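PDB 5O3M: protocatechuate decarboxylase from Klebsiella pneumoniae, which decarboxylates 3,4-dihydroxybenzoic acid (protocatechuate) as a UbiD-family enzyme dependent on prenylated flavin. Local coordinates for residues Gly239-Ala244 and Thr348-Leu353; Gly399-Ala404 and Ile418-Glu423; Asp422-Ile427 and Thr438-Gly443. All coordinates share one frame; numbering follows the deposited sequence.

How the interactions relate
Interaction 1 comes first along the chain and lies near its centre, joining the turn after helix 234-240, in the Rift-related domain, to helix 344-366, which runs into the C-terminal domain. Interactions 2 and 3 follow, both within the C-terminal domain and about 26 and 29 Å from the centre of the chain; their centres are about 24 and 28 Å from that of interaction 1. Strand 417-422 packs on helix 400-411 in interaction 2, and its end, Asp-422 and Glu-423, opens the turn of interaction 3, which leads into helix 430-439. So interaction 1 ties two domains together, while 2 and 3, about 10 Å apart, build one domain and border one pentane-1,5-diol; a different diol touches Leu-350 and Ala-351.

Interaction 1: residues Gly239-Ala244 and Thr348-Leu353; sequences GACFEA and TTLAGL
Cys-241 faces helix 344-366 squarely and makes the tightest part of this contact. Its CB lies 3.3 Å from the carbonyl oxygen of Leu-350, and its SG is 3.5 Å from that Leu-350 O and 3.8 Å from Leu-350 CB. With SG turned beside its own backbone N (chi1 -62°), the thiol runs along the backbone and first methylene of Leu-350 and does not meet the leucine's branched end. One residue on, Phe-242 brings the far end of its ring to the next turn of the helix: CZ is 3.7 Å from Leu-353 CB and equally near the carbonyl carbon of that residue, an approach that is neither clean face nor clean edge. Val-117 and Val-121 of helix 113-122 also touch this ring, so it sits between helix 113-122 and helix 344-366.

Close as its contact is, Cys-241 is itself partly exposed, and the loose side begins at Glu-243, which is exposed and poorly ordered. Leu-350, by contrast, is buried and touches a bound pentane-1,5-diol, so the helix that receives the cysteine also lines that pocket. The contact joins the turn that follows helix 234-240, in the Rift-related domain, to the C-terminal domain. No hydrogen bond crosses it, which implies van der Waals packing of sulfur and ring on helix backbone carbonyls and leucine CB atoms.

Interaction 2: residues Gly399-Ala404 and Ile418-Glu423; sequences GRQGQA and IILVDE. With 9JE (pentane-1,5-diol), chain H.
A beta-alpha-beta unit, strand 385-390, helix 400-411 and strand 417-422, is closed here where the first turn of its helix lies over the second strand, a parallel neighbour of the first. Leu-420 carries the contact. It points from the strand at the helix, and both its methyls meet the backbone carbonyl of Gln-401: CD1 is 3.4 Å from Gln-401 O, and CD2 is 3.6 Å from the same oxygen. CD1 also reaches the aliphatic part of the glutamine, 3.9 Å from Gln-401 CG, the two side chains crossing at about a right angle. On the same helical turn, Leu-420 CD1 lies 4.2 Å from Gly-402 N.

Gln-401 starts toward the strand and then turns off. CG sits between the backbone N and the carbonyl carbon (chi1 72°), and a bend at chi2 carries the amide back along its own segment. There OE1 accepts from Gly-399 N at 3.0 Å in a bent bond (137° at the hydrogen), while NE2 binds Asp-482 and Glu-398. The amide is thus held from both ends, while CB and CG lie against the leucine.

Around this pair, Leu-388 of strand 385-390 and Ile-480 of strand 475-482 reach Leu-420 from the two adjoining strands, Ala-405 continues the helix surface over it, and Gln-403, pointing away from the strand, hydrogen-bonds through NE2 to Leu-409 O of a second subunit.

Interaction 3: residues Asp422-Ile427 and Thr438-Gly443; sequences DEDVDI and TTRMQG. With 9JE (pentane-1,5-diol), chain H.
Arg-440 meets Asp-424 end-on in a two-pronged salt bridge. NH1 gives a hydrogen to OD1 of Asp-424 at 2.9 Å, NH2 gives one to OD2 of the same residue at 2.7 Å, and both bonds are nearly straight, at 172° and 173°. Each carboxylate oxygen is met on its syn side, with the two flat groups nearly coplanar, 23° apart. The arginine chain is extended from CG to NE, which carries the guanidinium out to the aspartate; the two side chains approach from opposite directions.

The second carboxylate, Asp-422, relates to the arginine differently. Its OD2 is 3.9 Å from Arg-440 NH1 and well out of the guanidinium plane, a long ion pair felt only as charge. A water makes the link instead: it accepts from Arg-440 NH1 and from the backbone N of Asp-422, and donates to Asp-422 OD2 at 2.7 Å. The same OD2 also takes a hydrogen bond from Val-485 N. The arginine's charge is thus probably balanced by two acids, one bonded directly and one through the water and at long range.

Asp-422 to Val-425 is a type I beta turn, closed by Val-425 N to Asp-422 O, through which the chain passes from strand 417-422 toward helix 430-439; Arg-440 is the first residue beyond that helix to lose helical angles. Tyr-313 of a third subunit holds Arg-440 NE through its hydroxyl, which ties this network to the assembly.

Farther out, Val-425 CG2 packs 3.6 Å from Arg-440 NH1. Pentane-1,5-diol lies alongside the network: its C02 lies 3.8 Å from Arg-440 NH2, its C04 near Asp-424 OD2, and its C05 3.2 Å from Glu-423 OE2, while Lys-490 hydrogen-bonds the diol.

Interaction 1: residues Gly239-Ala244 and Thr348-Leu353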
loop_
_atom_site.group_PDB
_atom_site.type_symbol
_atom_site.label_atom_id
_atom_site.label_comp_id
_atom_site.label_asym_id
_atom_site.label_seq_id
_atom_site.Cartn_x
_atom_site.Cartn_y
_atom_site.Cartn_z
ATOM N N GLY A 239 42.666 8.333 7.979
ATOM C CA GLY A 239 42.389 8.369 9.406
ATOM C C GLY A 239 41.693 9.637 9.863
ATOM O O GLY A 239 40.943 9.620 10.847
ATOM N N ALA A 240 41.924 10.750 9.169
ATOM C CA ALA A 240 41.292 12.008 9.548
ATOM C C ALA A 240 39.788 12.015 9.290
ATOM O O ALA A 240 39.084 12.879 9.827
ATOM C CB ALA A 240 41.945 13.172 8.796
ATOM N N CYS A 241 39.287 11.110 8.450
ATOM C CA CYS A 241 37.857 11.057 8.169
ATOM C C CYS A 241 37.069 10.324 9.249
ATOM O O CYS A 241 35.850 10.231 9.133
ATOM C CB CYS A 241 37.600 10.383 6.820
ATOM S SG CYS A 241 38.317 11.228 5.401
ATOM N N PHE A 242 37.731 9.798 10.275
ATOM C CA PHE A 242 37.087 9.085 11.365
ATOM C C PHE A 242 36.927 10.025 12.552
ATOM O O PHE A 242 37.776 10.889 12.781
ATOM C CB PHE A 242 37.909 7.858 11.777
ATOM C CG PHE A 242 37.866 6.722 10.780
ATOM C CD1 PHE A 242 38.512 6.824 9.556
ATOM C CD2 PHE A 242 37.187 5.542 11.078
ATOM C CE1 PHE A 242 38.466 5.769 8.625
ATOM C CE2 PHE A 242 37.151 4.483 10.173
ATOM C CZ PHE A 242 37.796 4.596 8.938
ATOM N N GLU A 243 35.825 9.872 13.287
ATOM C CA GLU A 243 35.621 10.658 14.498
ATOM C C GLU A 243 36.682 10.308 15.531
ATOM O O GLU A 243 37.100 9.154 15.650
ATOM C CB GLU A 243 34.225 10.408 15.080
ATOM C CG GLU A 243 33.094 11.050 14.290
ATOM C CD GLU A 243 33.238 12.564 14.189
ATOM O OE1 GLU A 243 33.552 13.197 15.225
ATOM O OE2 GLU A 243 33.051 13.118 13.076
ATOM N N ALA A 244 37.121 11.313 16.281
ATOM C CA ALA A 244 38.148 11.106 17.287
ATOM C C ALA A 244 37.745 11.818 18.574
ATOM O O ALA A 244 36.946 12.758 18.541
ATOM C CB ALA A 244 39.525 11.614 16.820
ATOM N N THR A 348 34.737 7.796 -2.331
ATOM C CA THR A 348 34.224 6.540 -1.795
ATOM C C THR A 348 35.143 5.980 -0.714
ATOM O O THR A 348 34.677 5.565 0.357
ATOM C CB THR A 348 34.061 5.525 -2.923
ATOM O OG1 THR A 348 33.047 5.984 -3.832
ATOM C CG2 THR A 348 33.688 4.145 -2.348
ATOM N N THR A 349 36.453 5.933 -0.995
ATOM C CA THR A 349 37.418 5.483 0.005
ATOM C C THR A 349 37.345 6.330 1.269
ATOM O O THR A 349 37.184 5.809 2.376
ATOM C CB THR A 349 38.837 5.535 -0.566
ATOM O OG1 THR A 349 38.956 4.616 -1.660
ATOM C CG2 THR A 349 39.867 5.202 0.550
ATOM N N LEU A 350 37.491 7.647 1.120
ATOM C CA LEU A 350 37.642 8.518 2.283
ATOM C C LEU A 350 36.362 8.589 3.110
ATOM O O LEU A 350 36.419 8.518 4.342
ATOM C CB LEU A 350 38.081 9.916 1.838
ATOM C CG LEU A 350 39.469 9.959 1.193
ATOM C CD1 LEU A 350 39.772 11.365 0.632
ATOM C CD2 LEU A 350 40.527 9.536 2.210
ATOM N N ALA A 351 35.196 8.740 2.463
ATOM C CA ALA A 351 33.946 8.740 3.222
ATOM C C ALA A 351 33.463 7.335 3.563
ATOM O O ALA A 351 32.819 7.146 4.604
ATOM C CB ALA A 351 32.845 9.468 2.461
ATOM N N GLY A 352 33.761 6.350 2.712
ATOM C CA GLY A 352 33.125 5.041 2.856
ATOM C C GLY A 352 33.642 4.236 4.035
ATOM O O GLY A 352 32.882 3.505 4.687
ATOM N N LEU A 353 34.950 4.328 4.309
ATOM C CA LEU A 353 35.505 3.570 5.429
ATOM C C LEU A 353 34.894 3.999 6.755
ATOM O O LEU A 353 34.548 3.121 7.564
ATOM C CB LEU A 353 37.036 3.690 5.428
ATOM C CG LEU A 353 37.701 3.054 4.191
ATOM C CD1 LEU A 353 39.201 3.300 4.190
ATOM C CD2 LEU A 353 37.418 1.573 4.111
#

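Interaction 2: residues Gly399-Ala404 and Ile418-Glu423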
loop_
_atom_site.group_PDB
_atom_site.type_symbol
_atom_site.label_atom_id
_atom_site.label_comp_id
_atom_site.label_asym_id
_atom_site.label_seq_id
_atom_site.Cartn_x
_atom_site.Cartn_y
_atom_site.Cartn_z
ATOM N N GLY A 399 14.336 -12.013 11.252
ATOM C CA GLY A 399 13.881 -10.767 11.816
ATOM C C GLY A 399 14.973 -9.852 12.318
ATOM O O GLY A 399 14.707 -8.666 12.555
ATOM N N ARG A 400 16.198 -10.354 12.482
ATOM C CA ARG A 400 17.300 -9.481 12.861
ATOM C C ARG A 400 17.976 -8.832 11.669
ATOM O O ARG A 400 18.716 -7.861 11.861
ATOM C CB ARG A 400 18.339 -10.248 13.690
ATOM C CG ARG A 400 17.783 -10.696 15.031
ATOM C CD ARG A 400 18.856 -11.188 15.955
ATOM N NE ARG A 400 18.279 -11.474 17.265
ATOM C CZ ARG A 400 18.457 -12.620 17.908
ATOM N NH1 ARG A 400 19.209 -13.572 17.374
ATOM N NH2 ARG A 400 17.898 -12.805 19.089
ATOM N N GLN A 401 17.741 -9.319 10.443
ATOM C CA GLN A 401 18.333 -8.633 9.299
ATOM C C GLN A 401 17.729 -7.236 9.146
ATOM O O GLN A 401 18.451 -6.266 8.880
ATOM C CB GLN A 401 18.168 -9.464 8.017
ATOM C CG GLN A 401 16.729 -9.536 7.440
ATOM C CD GLN A 401 15.912 -10.706 7.993
ATOM O OE1 GLN A 401 16.217 -11.245 9.062
ATOM N NE2 GLN A 401 14.860 -11.103 7.259
ATOM N N GLY A 402 16.410 -7.108 9.356
ATOM C CA GLY A 402 15.799 -5.786 9.361
ATOM C C GLY A 402 16.293 -4.947 10.520
ATOM O O GLY A 402 16.504 -3.739 10.385
ATOM N N GLN A 403 16.517 -5.581 11.672
ATOM C CA GLN A 403 17.109 -4.861 12.792
ATOM C C GLN A 403 18.468 -4.276 12.410
ATOM O O GLN A 403 18.794 -3.148 12.796
ATOM C CB GLN A 403 17.238 -5.783 14.010
ATOM C CG GLN A 403 17.682 -5.069 15.278
ATOM C CD GLN A 403 16.679 -4.010 15.727
ATOM O OE1 GLN A 403 15.512 -4.038 15.332
ATOM N NE2 GLN A 403 17.140 -3.068 16.562
ATOM N N ALA A 404 19.280 -5.038 11.664
ATOM C CA ALA A 404 20.588 -4.543 11.243
ATOM C C ALA A 404 20.454 -3.358 10.290
ATOM O O ALA A 404 21.222 -2.392 10.381
ATOM C CB ALA A 404 21.397 -5.673 10.604
ATOM N N ILE A 418 19.252 0.519 1.981
ATOM C CA ILE A 418 19.999 -0.599 2.542
ATOM C C ILE A 418 19.683 -1.841 1.723
ATOM O O ILE A 418 18.524 -2.081 1.373
ATOM C CB ILE A 418 19.615 -0.834 4.015
ATOM C CG1 ILE A 418 19.857 0.423 4.847
ATOM C CG2 ILE A 418 20.319 -2.073 4.554
ATOM C CD1 ILE A 418 21.335 0.765 5.040
ATOM N N ILE A 419 20.703 -2.635 1.420
ATOM C CA ILE A 419 20.512 -3.933 0.784
ATOM C C ILE A 419 21.091 -4.989 1.709
ATOM O O ILE A 419 22.254 -4.891 2.129
ATOM C CB ILE A 419 21.148 -4.004 -0.611
ATOM C CG1 ILE A 419 20.581 -2.886 -1.499
ATOM C CG2 ILE A 419 20.894 -5.357 -1.213
ATOM C CD1 ILE A 419 21.263 -2.809 -2.875
ATOM N N LEU A 420 20.268 -5.968 2.058
ATOM C CA LEU A 420 20.629 -7.021 2.992
ATOM C C LEU A 420 20.878 -8.299 2.214
ATOM O O LEU A 420 20.032 -8.700 1.406
ATOM C CB LEU A 420 19.516 -7.248 4.019
ATOM C CG LEU A 420 19.110 -6.012 4.795
ATOM C CD1 LEU A 420 17.798 -6.280 5.507
ATOM C CD2 LEU A 420 20.193 -5.675 5.798
ATOM N N VAL A 421 22.034 -8.937 2.455
ATOM C CA VAL A 421 22.376 -10.187 1.788
ATOM C C VAL A 421 23.021 -11.150 2.778
ATOM O O VAL A 421 23.518 -10.759 3.837
ATOM C CB VAL A 421 23.305 -9.971 0.570
ATOM C CG1 VAL A 421 22.652 -9.043 -0.451
ATOM C CG2 VAL A 421 24.694 -9.450 1.016
ATOM N N ASP A 422 23.035 -12.425 2.394
ATOM C CA ASP A 422 23.605 -13.490 3.208
ATOM C C ASP A 422 25.106 -13.629 2.967
ATOM O O ASP A 422 25.678 -12.976 2.097
ATOM C CB ASP A 422 22.879 -14.802 2.918
ATOM C CG ASP A 422 21.451 -14.759 3.369
ATOM O OD1 ASP A 422 21.267 -14.647 4.593
ATOM O OD2 ASP A 422 20.543 -14.786 2.510
ATOM N N GLU A 423 25.742 -14.526 3.729
ATOM C CA GLU A 423 27.194 -14.624 3.720
ATOM C C GLU A 423 27.746 -15.265 2.456
ATOM O O GLU A 423 28.964 -15.269 2.291
ATOM C CB GLU A 423 27.698 -15.401 4.940
ATOM C CG GLU A 423 27.411 -16.896 4.900
ATOM C CD GLU A 423 26.070 -17.274 5.532
ATOM O OE1 GLU A 423 25.172 -16.411 5.663
ATOM O OE2 GLU A 423 25.919 -18.457 5.898
HETATM C C02 9JE H . 22.002 -18.391 2.116
HETATM C C03 9JE H . 23.287 -18.698 2.865
HETATM C C04 9JE H . 23.870 -20.084 2.620
HETATM C C05 9JE H . 25.331 -20.013 3.129
HETATM C C06 9JE H . 25.982 -21.387 3.037
HETATM O O01 9JE H . 20.991 -18.987 2.897
HETATM O O07 9JE H . 25.241 -22.050 1.989
#

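Interaction 3: residues Asp422-Ile427 and Thr438-Gly443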
loop_
_atom_site.group_PDB
_atom_site.type_symbol
_atom_site.label_atom_id
_atom_site.label_comp_id
_atom_site.label_asym_id
_atom_site.label_seq_id
_atom_site.Cartn_x
_atom_site.Cartn_y
_atom_site.Cartn_z
ATOM N N ASP A 422 23.035 -12.425 2.394
ATOM C CA ASP A 422 23.605 -13.490 3.208
ATOM C C ASP A 422 25.106 -13.629 2.967
ATOM O O ASP A 422 25.678 -12.976 2.097
ATOM C CB ASP A 422 22.879 -14.802 2.918
ATOM C CG ASP A 422 21.451 -14.759 3.369
ATOM O OD1 ASP A 422 21.267 -14.647 4.593
ATOM O OD2 ASP A 422 20.543 -14.786 2.510
ATOM N N GLU A 423 25.742 -14.526 3.729
ATOM C CA GLU A 423 27.194 -14.624 3.720
ATOM C C GLU A 423 27.746 -15.265 2.456
ATOM O O GLU A 423 28.964 -15.269 2.291
ATOM C CB GLU A 423 27.698 -15.401 4.940
ATOM C CG GLU A 423 27.411 -16.896 4.900
ATOM C CD GLU A 423 26.070 -17.274 5.532
ATOM O OE1 GLU A 423 25.172 -16.411 5.663
ATOM O OE2 GLU A 423 25.919 -18.457 5.898
ATOM N N ASP A 424 26.900 -15.784 1.559
ATOM C CA ASP A 424 27.370 -16.351 0.297
ATOM C C ASP A 424 27.221 -15.384 -0.875
ATOM O O ASP A 424 27.288 -15.803 -2.035
ATOM C CB ASP A 424 26.647 -17.674 -0.011
ATOM C CG ASP A 424 25.134 -17.501 -0.133
ATOM O OD1 ASP A 424 24.634 -16.402 0.204
ATOM O OD2 ASP A 424 24.447 -18.452 -0.573
ATOM N N VAL A 425 27.002 -14.103 -0.603
ATOM C CA VAL A 425 26.896 -13.081 -1.638
ATOM C C VAL A 425 28.065 -12.127 -1.465
ATOM O O VAL A 425 28.317 -11.643 -0.358
ATOM C CB VAL A 425 25.566 -12.304 -1.565
ATOM C CG1 VAL A 425 25.503 -11.285 -2.711
ATOM C CG2 VAL A 425 24.339 -13.246 -1.588
ATOM N N ASP A 426 28.761 -11.840 -2.556
ATOM C CA ASP A 426 29.933 -10.964 -2.499
ATOM C C ASP A 426 29.463 -9.510 -2.544
ATOM O O ASP A 426 29.071 -9.003 -3.604
ATOM C CB ASP A 426 30.886 -11.280 -3.652
ATOM C CG ASP A 426 32.148 -10.398 -3.630
ATOM O OD1 ASP A 426 33.064 -10.651 -4.442
ATOM O OD2 ASP A 426 32.234 -9.475 -2.791
ATOM N N ILE A 427 29.485 -8.831 -1.395
ATOM C CA ILE A 427 28.888 -7.500 -1.357
ATOM C C ILE A 427 29.683 -6.478 -2.159
ATOM O O ILE A 427 29.147 -5.415 -2.475
ATOM C CB ILE A 427 28.730 -6.980 0.079
ATOM C CG1 ILE A 427 30.105 -6.885 0.757
ATOM C CG2 ILE A 427 27.694 -7.821 0.864
ATOM C CD1 ILE A 427 30.010 -6.396 2.195
ATOM N N THR A 438 17.516 -10.616 -7.454
ATOM C CA THR A 438 16.756 -11.289 -8.501
ATOM C C THR A 438 16.169 -12.627 -8.053
ATOM O O THR A 438 15.010 -12.939 -8.374
ATOM C CB THR A 438 17.661 -11.482 -9.721
ATOM O OG1 THR A 438 18.143 -10.202 -10.149
ATOM C CG2 THR A 438 16.933 -12.208 -10.876
ATOM N N THR A 439 16.924 -13.420 -7.296
ATOM C CA THR A 439 16.497 -14.767 -6.930
ATOM C C THR A 439 16.137 -14.907 -5.454
ATOM O O THR A 439 15.639 -15.961 -5.060
ATOM C CB THR A 439 17.594 -15.798 -7.292
ATOM O OG1 THR A 439 18.747 -15.596 -6.465
ATOM C CG2 THR A 439 18.025 -15.678 -8.766
ATOM N N ARG A 440 16.369 -13.881 -4.642
ATOM C CA ARG A 440 16.163 -13.891 -3.190
ATOM C C ARG A 440 15.389 -12.646 -2.754
ATOM O O ARG A 440 15.711 -11.970 -1.770
ATOM C CB ARG A 440 17.498 -13.986 -2.454
ATOM C CG ARG A 440 18.224 -15.320 -2.707
ATOM C CD ARG A 440 19.601 -15.326 -2.096
ATOM N NE ARG A 440 20.260 -16.622 -2.183
ATOM C CZ ARG A 440 21.417 -16.878 -1.587
ATOM N NH1 ARG A 440 22.012 -15.914 -0.878
ATOM N NH2 ARG A 440 21.968 -18.079 -1.690
ATOM N N MET A 441 14.328 -12.343 -3.484
ATOM C CA MET A 441 13.565 -11.130 -3.233
ATOM C C MET A 441 12.235 -11.270 -3.955
ATOM O O MET A 441 12.216 -11.665 -5.126
ATOM C CB MET A 441 14.356 -9.889 -3.723
ATOM C CG MET A 441 13.741 -8.528 -3.399
ATOM S SD MET A 441 12.667 -7.907 -4.735
ATOM C CE MET A 441 13.865 -7.071 -5.774
ATOM N N GLN A 442 11.137 -10.969 -3.258
ATOM C CA GLN A 442 9.824 -10.791 -3.879
ATOM C C GLN A 442 9.363 -9.373 -3.593
ATOM O O GLN A 442 9.292 -8.969 -2.429
ATOM C CB GLN A 442 8.812 -11.827 -3.372
ATOM C CG GLN A 442 9.072 -13.211 -3.952
ATOM C CD GLN A 442 8.690 -13.299 -5.420
ATOM O OE1 GLN A 442 7.789 -12.585 -5.864
ATOM N NE2 GLN A 442 9.360 -14.192 -6.188
ATOM N N GLY A 443 9.083 -8.611 -4.659
ATOM C CA GLY A 443 8.922 -7.172 -4.520
ATOM C C GLY A 443 7.850 -6.756 -3.524
ATOM O O GLY A 443 8.004 -5.733 -2.844
HETATM C C02 9JE H . 22.002 -18.391 2.116
HETATM C C03 9JE H . 23.287 -18.698 2.865
HETATM C C04 9JE H . 23.870 -20.084 2.620
HETATM C C05 9JE H . 25.331 -20.013 3.129
HETATM C C06 9JE H . 25.982 -21.387 3.037
HETATM O O01 9JE H . 20.991 -18.987 2.897
HETATM O O07 9JE H . 25.241 -22.050 1.989
HETATM O O HOH W 1 21.245 -13.429 0.310
#